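Local coordinates for decapping and exoribonuclease protein 1 (Kluyveromyces lactis, PDB 4GPS), which removes NAD caps and methylguanosine caps from the 5' ends of RNAs and degrades RNA in the 5'-3' direction, using a divalent metal cation, at residues V70-V75 against K364-N369; D132-I137 against E243-E248; K352-S357 against F368-A373. All coordinates share one frame; numbering follows the deposited sequence.

Contact 1. Residues V70-V75 against K364-N369; sequences VSVNYV and KFYKFN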
# COMPACT_ATOMS: atom_id res chain seq x y z
N VAL A 70 16.45 -10.09 10.23
CA VAL A 70 16.22 -11.47 10.58
C VAL A 70 16.60 -12.40 9.41
O VAL A 70 16.63 -11.99 8.24
CB VAL A 70 14.73 -11.62 10.92
CG1 VAL A 70 14.29 -12.97 10.65
CG2 VAL A 70 14.49 -11.26 12.37
N SER A 71 16.90 -13.65 9.72
CA SER A 71 17.27 -14.58 8.67
C SER A 71 16.23 -14.62 7.55
O SER A 71 15.02 -14.57 7.77
CB SER A 71 17.44 -15.99 9.24
OG SER A 71 17.56 -16.91 8.18
N VAL A 72 16.75 -14.73 6.34
CA VAL A 72 15.94 -14.81 5.14
C VAL A 72 14.99 -16.00 5.17
O VAL A 72 13.99 -16.04 4.42
CB VAL A 72 16.89 -14.86 3.92
CG1 VAL A 72 16.27 -15.60 2.78
CG2 VAL A 72 17.25 -13.44 3.49
N ASN A 73 15.29 -16.97 6.04
CA ASN A 73 14.48 -18.19 6.18
C ASN A 73 13.62 -18.20 7.44
O ASN A 73 12.93 -19.16 7.74
CB ASN A 73 15.37 -19.42 6.17
CG ASN A 73 16.26 -19.46 4.95
OD1 ASN A 73 15.79 -19.55 3.82
ND2 ASN A 73 17.56 -19.37 5.18
N TYR A 74 13.68 -17.10 8.17
CA TYR A 74 12.94 -16.93 9.39
C TYR A 74 11.43 -17.14 9.22
O TYR A 74 10.80 -16.53 8.35
CB TYR A 74 13.20 -15.53 9.90
CG TYR A 74 12.54 -15.22 11.21
CD1 TYR A 74 13.03 -15.74 12.40
CD2 TYR A 74 11.43 -14.39 11.26
CE1 TYR A 74 12.42 -15.45 13.62
CE2 TYR A 74 10.82 -14.08 12.45
CZ TYR A 74 11.31 -14.62 13.63
OH TYR A 74 10.68 -14.32 14.82
N VAL A 75 10.85 -17.98 10.07
CA VAL A 75 9.41 -18.24 10.02
C VAL A 75 8.80 -18.06 11.39
O VAL A 75 9.35 -18.54 12.38
CB VAL A 75 9.13 -19.68 9.55
CG1 VAL A 75 7.62 -19.93 9.51
CG2 VAL A 75 9.74 -19.92 8.18
N LYS A 364 17.07 -14.92 -4.40
CA LYS A 364 17.91 -13.74 -4.23
C LYS A 364 17.37 -12.63 -3.29
O LYS A 364 17.95 -12.39 -2.22
CB LYS A 364 18.23 -13.16 -5.62
CG LYS A 364 19.54 -12.40 -5.70
CD LYS A 364 20.74 -13.25 -5.29
CE LYS A 364 22.02 -12.41 -5.23
NZ LYS A 364 23.22 -13.14 -4.70
N PHE A 365 16.28 -11.96 -3.68
CA PHE A 365 15.65 -10.86 -2.92
C PHE A 365 15.16 -11.15 -1.50
O PHE A 365 13.97 -11.00 -1.18
CB PHE A 365 14.47 -10.28 -3.74
CG PHE A 365 14.84 -10.00 -5.13
CD1 PHE A 365 14.84 -11.03 -6.07
CD2 PHE A 365 15.36 -8.75 -5.48
CE1 PHE A 365 15.37 -10.84 -7.36
CE2 PHE A 365 15.90 -8.53 -6.75
CZ PHE A 365 15.91 -9.57 -7.70
N TYR A 366 16.08 -11.55 -0.64
CA TYR A 366 15.77 -11.87 0.74
C TYR A 366 14.62 -12.84 0.80
O TYR A 366 13.88 -12.86 1.78
CB TYR A 366 15.44 -10.59 1.51
CG TYR A 366 16.58 -9.62 1.44
CD1 TYR A 366 16.63 -8.66 0.44
CD2 TYR A 366 17.64 -9.71 2.33
CE1 TYR A 366 17.73 -7.80 0.32
CE2 TYR A 366 18.76 -8.86 2.22
CZ TYR A 366 18.80 -7.90 1.22
OH TYR A 366 19.90 -7.06 1.10
N LYS A 367 14.48 -13.66 -0.24
CA LYS A 367 13.38 -14.63 -0.35
C LYS A 367 12.00 -14.01 -0.05
O LYS A 367 11.10 -14.69 0.45
CB LYS A 367 13.63 -15.82 0.56
CG LYS A 367 14.88 -16.60 0.21
CD LYS A 367 14.96 -17.87 1.02
CE LYS A 367 15.99 -18.84 0.45
NZ LYS A 367 15.78 -20.21 1.01
N PHE A 368 11.84 -12.72 -0.38
CA PHE A 368 10.57 -12.00 -0.18
C PHE A 368 9.94 -12.31 1.20
O PHE A 368 8.73 -12.56 1.33
CB PHE A 368 9.57 -12.36 -1.29
CG PHE A 368 10.14 -12.27 -2.68
CD1 PHE A 368 10.69 -13.40 -3.30
CD2 PHE A 368 10.15 -11.06 -3.37
CE1 PHE A 368 11.24 -13.33 -4.58
CE2 PHE A 368 10.69 -10.97 -4.65
CZ PHE A 368 11.24 -12.12 -5.26
N ASN A 369 10.76 -12.28 2.23
CA ASN A 369 10.27 -12.57 3.56
C ASN A 369 9.62 -11.31 4.17
O ASN A 369 10.30 -10.29 4.34
CB ASN A 369 11.44 -13.05 4.43
CG ASN A 369 10.98 -13.69 5.73
OD1 ASN A 369 10.14 -13.14 6.46
ND2 ASN A 369 11.53 -14.85 6.04
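N369 reaches across to the S71-Y74 beta turn, and its carboxamide carries the polar part of this contact. Its CB lies 3.9 Å from V72 O. CG stands anti to the backbone N (chi1 -166°), which turns the amide toward the loop, and ND2 then gives one hydrogen to each of two carbonyls. The bond to Y74 O, 2.9 Å from ND2, is nearly straight and lies in the carbonyl plane on a lone pair. V72 O, 3.2 Å from ND2, is approached from above its carbonyl plane, although it too lies close to the plane of the asparagine amide. OD1 is taken up by the cap of the next helix, at N371.

Beside this grip, V72 CG2 packs on the CA and CB of Y366, 3.5 Å from Y366 CA. Farther out, the extended K367 side chain brings NZ to N73 OD1 at 2.9 Å, within the carbonyl plane; the ammonium also donates to the carbonyls of V359 and K361. The turn itself is tightened by S71, whose OG accepts from N73 N in an ST turn.

With both N-H groups and the oxygen of one carboxamide engaged, the N369 amide can hardly rotate, and one neutral side chain supplies two of the three hydrogen bonds that join an N-terminal loop to a helix start.

Contact 2. Residues D132-I137 against E243-E248; sequences DSFIGI and EDLLIE
The C-terminal turn of helix 233-246, the helix that supplies the metal ligand E243, rests through L245 and L246 against F134 and I137 of a type II beta turn. The turn runs from F134 to I137 with G136 at its third position, where the positive phi of 112° suits a glycine.

L245 fills the angle between the two ends of this turn. With chi1 at 175° the branch swings opposite the backbone N and out to the loop. From there CG meets the phenyl ring at F134 CD2, 3.8 Å away, and CD1 comes within 3.4 Å of S133 O. I137 meets the leucine tip to tip, I137 CD1 lying 3.7 Å from L245 CD1. Beside it L246 sends CD2 to within 4.0 Å of F134 CD2, approaching the ring obliquely.

The rim of the same ring also meets a polar atom: F134 CE2 lies 3.3 Å from L245 O, which sits at the ring edge in its plane, so the slightly positive C-H edge faces the carbonyl oxygen near the helix end. R113 NE gives that oxygen a weak hydrogen bond. Replacing L245 by an alanine would probably open a gap between the F134 ring and I137 and leave the turn less firmly seated on the helix.

Around this contact, W125 meets the F134 ring with nearly parallel planes, and helix 114-122 adds V116, which touches both F134 and L246. L246 also packs on L341 of strand 338-344 and on I294 of strand 290-297, a residue of the metal site, while G136 and I137 form backbone hydrogen bonds with L338.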
# COMPACT_ATOMS: atom_id res chain seq x y z
N ASP A 132 -23.75 -16.99 -11.55
CA ASP A 132 -23.47 -16.77 -12.96
C ASP A 132 -23.34 -15.30 -13.32
O ASP A 132 -23.01 -14.99 -14.47
CB ASP A 132 -24.52 -17.46 -13.84
CG ASP A 132 -24.40 -18.96 -13.82
OD1 ASP A 132 -23.31 -19.50 -13.50
OD2 ASP A 132 -25.42 -19.61 -14.13
N SER A 133 -23.59 -14.42 -12.35
CA SER A 133 -23.46 -12.97 -12.51
C SER A 133 -22.03 -12.52 -12.19
O SER A 133 -21.71 -11.33 -12.30
CB SER A 133 -24.39 -12.23 -11.57
OG SER A 133 -25.53 -13.01 -11.32
N PHE A 134 -21.20 -13.45 -11.74
CA PHE A 134 -19.82 -13.16 -11.40
C PHE A 134 -18.87 -14.19 -12.02
O PHE A 134 -18.00 -13.86 -12.83
CB PHE A 134 -19.63 -13.15 -9.88
CG PHE A 134 -20.47 -12.12 -9.18
CD1 PHE A 134 -21.61 -12.49 -8.48
CD2 PHE A 134 -20.10 -10.77 -9.20
CE1 PHE A 134 -22.36 -11.52 -7.81
CE2 PHE A 134 -20.87 -9.79 -8.53
CZ PHE A 134 -21.99 -10.17 -7.84
N ILE A 135 -19.05 -15.45 -11.65
CA ILE A 135 -18.19 -16.50 -12.17
C ILE A 135 -18.49 -16.82 -13.65
O ILE A 135 -19.60 -17.25 -14.01
CB ILE A 135 -18.33 -17.76 -11.30
CG1 ILE A 135 -17.97 -17.43 -9.84
CG2 ILE A 135 -17.44 -18.87 -11.85
CD1 ILE A 135 -16.51 -16.96 -9.65
N GLY A 136 -17.51 -16.61 -14.51
CA GLY A 136 -17.70 -16.90 -15.93
C GLY A 136 -17.72 -15.65 -16.79
O GLY A 136 -17.65 -15.71 -18.02
N ILE A 137 -17.79 -14.50 -16.13
CA ILE A 137 -17.82 -13.23 -16.80
C ILE A 137 -16.45 -12.85 -17.32
O ILE A 137 -15.44 -12.98 -16.62
CB ILE A 137 -18.38 -12.19 -15.84
CG1 ILE A 137 -19.88 -12.45 -15.72
CG2 ILE A 137 -18.06 -10.77 -16.30
CD1 ILE A 137 -20.60 -11.48 -14.84
N GLU A 243 -13.19 -4.72 -10.23
CA GLU A 243 -13.72 -3.82 -9.20
C GLU A 243 -15.15 -3.40 -9.58
O GLU A 243 -16.08 -3.42 -8.76
CB GLU A 243 -12.81 -2.58 -9.07
CG GLU A 243 -11.45 -2.93 -8.44
CD GLU A 243 -10.36 -1.89 -8.63
OE1 GLU A 243 -9.21 -2.18 -8.23
OE2 GLU A 243 -10.66 -0.80 -9.18
N ASP A 244 -15.32 -3.06 -10.85
CA ASP A 244 -16.62 -2.64 -11.38
C ASP A 244 -17.70 -3.68 -11.10
O ASP A 244 -18.78 -3.35 -10.61
CB ASP A 244 -16.51 -2.41 -12.88
CG ASP A 244 -17.41 -1.29 -13.36
OD1 ASP A 244 -18.63 -1.35 -13.08
OD2 ASP A 244 -16.89 -0.35 -14.01
N LEU A 245 -17.40 -4.93 -11.43
CA LEU A 245 -18.30 -6.06 -11.23
C LEU A 245 -18.63 -6.39 -9.74
O LEU A 245 -19.75 -6.78 -9.43
CB LEU A 245 -17.68 -7.30 -11.92
CG LEU A 245 -18.35 -8.67 -11.79
CD1 LEU A 245 -19.68 -8.66 -12.60
CD2 LEU A 245 -17.39 -9.76 -12.30
N LEU A 246 -17.68 -6.19 -8.81
CA LEU A 246 -17.91 -6.52 -7.39
C LEU A 246 -18.48 -5.40 -6.52
O LEU A 246 -19.05 -5.64 -5.46
CB LEU A 246 -16.59 -7.04 -6.76
CG LEU A 246 -15.95 -8.25 -7.48
CD1 LEU A 246 -14.59 -8.51 -6.98
CD2 LEU A 246 -16.80 -9.49 -7.35
N ILE A 247 -18.36 -4.17 -6.99
CA ILE A 247 -18.80 -3.00 -6.23
C ILE A 247 -20.12 -2.36 -6.71
O ILE A 247 -20.30 -2.13 -7.91
CB ILE A 247 -17.67 -1.91 -6.26
CG1 ILE A 247 -16.35 -2.52 -5.76
CG2 ILE A 247 -18.02 -0.75 -5.39
CD1 ILE A 247 -15.10 -1.69 -6.11
N GLU A 248 -21.04 -2.09 -5.79
CA GLU A 248 -22.29 -1.42 -6.13
C GLU A 248 -22.00 0.00 -6.57
O GLU A 248 -22.26 0.36 -7.72
CB GLU A 248 -23.24 -1.38 -4.93
CG GLU A 248 -24.40 -2.37 -5.03
CD GLU A 248 -25.32 -2.37 -3.80
OE1 GLU A 248 -26.28 -3.17 -3.79
OE2 GLU A 248 -25.07 -1.57 -2.86

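Contact 3. Residues K352-S357 against F368-A373; sequences KINNSS and FNPNVA
F368 and N369 lead into helix 370-393, which P370 opens behind a side-chain N-cap, and this helix start packs against I353 and N354 at the C-terminal end of helix 346-353. F368 joins the two through its backbone: one water donates to F368 O at 2.6 Å and to I353 O at 3.0 Å, giving one hydrogen to each of two acceptors that could not bond each other. Its ring turns away toward R308 and R309 of helix 305-319.

N369, the N-cap residue, uses OD1 to accept from N371 N at 2.8 Å, the donor tilted 15° from the carbonyl plane. Its side chain runs slantwise across that of N354.

P370 supplies the apolar part. Its ring lies alongside the outer branch of I353, the two side chains running in opposite senses, with I353 CD1 4.1 Å from P370 CB. The isoleucine holds CG1 between the backbone N and the carbonyl carbon (chi1 64°), a crowded position that brings this branch to the proline. N354 CB touches the ring at P370 CD, 4.2 Å away, and W315 of helix 305-319 packs on the proline as well.

The N371 side chain crosses that of N354 at about a right angle, their amide planes 71° apart, and both residues are buried. With A373 the helix is under way, as A373 N donates to N369 O at 3.0 Å.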
# COMPACT_ATOMS: atom_id res chain seq x y z
N LYS A 352 0.50 -17.50 3.37
CA LYS A 352 0.84 -17.93 2.01
C LYS A 352 2.31 -17.56 1.68
O LYS A 352 3.00 -18.33 1.01
CB LYS A 352 -0.14 -17.29 1.00
CG LYS A 352 -0.14 -17.89 -0.42
CD LYS A 352 -1.37 -17.41 -1.20
CE LYS A 352 -1.48 -18.06 -2.58
NZ LYS A 352 -1.56 -19.57 -2.54
N ILE A 353 2.80 -16.42 2.18
CA ILE A 353 4.19 -16.03 1.88
C ILE A 353 5.24 -16.34 2.95
O ILE A 353 6.42 -16.10 2.72
CB ILE A 353 4.32 -14.51 1.50
CG1 ILE A 353 3.92 -13.62 2.67
CG2 ILE A 353 3.41 -14.18 0.30
CD1 ILE A 353 4.02 -12.15 2.32
N ASN A 354 4.82 -16.88 4.10
CA ASN A 354 5.79 -17.23 5.17
C ASN A 354 5.44 -18.55 5.86
O ASN A 354 4.52 -18.61 6.67
CB ASN A 354 5.87 -16.10 6.21
CG ASN A 354 6.98 -16.32 7.23
OD1 ASN A 354 8.17 -16.11 6.95
ND2 ASN A 354 6.60 -16.73 8.43
N ASN A 355 6.15 -19.62 5.49
CA ASN A 355 5.96 -20.95 6.06
C ASN A 355 7.34 -21.56 6.07
O ASN A 355 8.24 -21.08 5.38
CB ASN A 355 5.11 -21.94 5.22
CG ASN A 355 4.50 -21.32 3.98
OD1 ASN A 355 3.62 -20.46 4.06
ND2 ASN A 355 4.94 -21.79 2.82
N SER A 356 7.45 -22.66 6.82
CA SER A 356 8.71 -23.40 6.92
C SER A 356 8.93 -24.16 5.61
O SER A 356 10.00 -24.71 5.36
CB SER A 356 8.67 -24.34 8.15
OG SER A 356 7.35 -24.75 8.49
N SER A 357 7.91 -24.16 4.76
CA SER A 357 7.96 -24.83 3.47
C SER A 357 8.30 -23.91 2.28
O SER A 357 9.06 -24.29 1.39
CB SER A 357 6.62 -25.52 3.22
OG SER A 357 6.35 -25.59 1.84
N PHE A 368 11.84 -12.72 -0.38
CA PHE A 368 10.57 -12.00 -0.18
C PHE A 368 9.94 -12.31 1.20
O PHE A 368 8.73 -12.56 1.33
CB PHE A 368 9.57 -12.36 -1.29
CG PHE A 368 10.14 -12.27 -2.68
CD1 PHE A 368 10.69 -13.40 -3.30
CD2 PHE A 368 10.15 -11.06 -3.37
CE1 PHE A 368 11.24 -13.33 -4.58
CE2 PHE A 368 10.69 -10.97 -4.65
CZ PHE A 368 11.24 -12.12 -5.26
N ASN A 369 10.76 -12.28 2.23
CA ASN A 369 10.27 -12.57 3.56
C ASN A 369 9.62 -11.31 4.17
O ASN A 369 10.30 -10.29 4.34
CB ASN A 369 11.44 -13.05 4.43
CG ASN A 369 10.98 -13.69 5.73
OD1 ASN A 369 10.14 -13.14 6.46
ND2 ASN A 369 11.53 -14.85 6.04
N PRO A 370 8.32 -11.38 4.53
CA PRO A 370 7.66 -10.21 5.13
C PRO A 370 8.38 -9.72 6.39
O PRO A 370 8.28 -8.55 6.75
CB PRO A 370 6.26 -10.72 5.47
CG PRO A 370 6.13 -12.00 4.72
CD PRO A 370 7.48 -12.57 4.61
N ASN A 371 9.11 -10.62 7.06
CA ASN A 371 9.80 -10.22 8.28
C ASN A 371 11.03 -9.39 7.98
O ASN A 371 11.34 -8.44 8.70
CB ASN A 371 10.16 -11.44 9.12
CG ASN A 371 8.93 -12.14 9.63
OD1 ASN A 371 8.55 -13.22 9.12
ND2 ASN A 371 8.28 -11.55 10.63
N VAL A 372 11.71 -9.72 6.89
CA VAL A 372 12.86 -8.93 6.47
C VAL A 372 12.31 -7.58 5.97
O VAL A 372 12.88 -6.54 6.25
CB VAL A 372 13.63 -9.68 5.37
CG1 VAL A 372 14.69 -8.78 4.75
CG2 VAL A 372 14.26 -10.92 6.00
N ALA A 373 11.19 -7.58 5.24
CA ALA A 373 10.61 -6.30 4.77
C ALA A 373 10.34 -5.42 6.01
O ALA A 373 10.65 -4.22 6.02
CB ALA A 373 9.29 -6.55 4.00
O HOH W 1 7.56 -14.60 0.33

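In the fold
Contacts 1 and 3 are neighbours, their centres 6 Å apart. Their ranges overlap and N369 works in both, so the entry to helix 370-393 is gripped by the loop after strand 60-63 and by the end of helix 346-353, and Y74 and V75 touch N354 and N355 between them. Contact 2 lies apart, its centre 37 Å from that of contact 1 and 32 Å from that of contact 3. Along the chain it is nested inside the long loop closed by contact 1 and is complete before contact 3 opens. The nuclease fold is thus tied at two distant places: contact 2 beside the metal site, contacts 1 and 3 where an N-terminal loop meets a late helix.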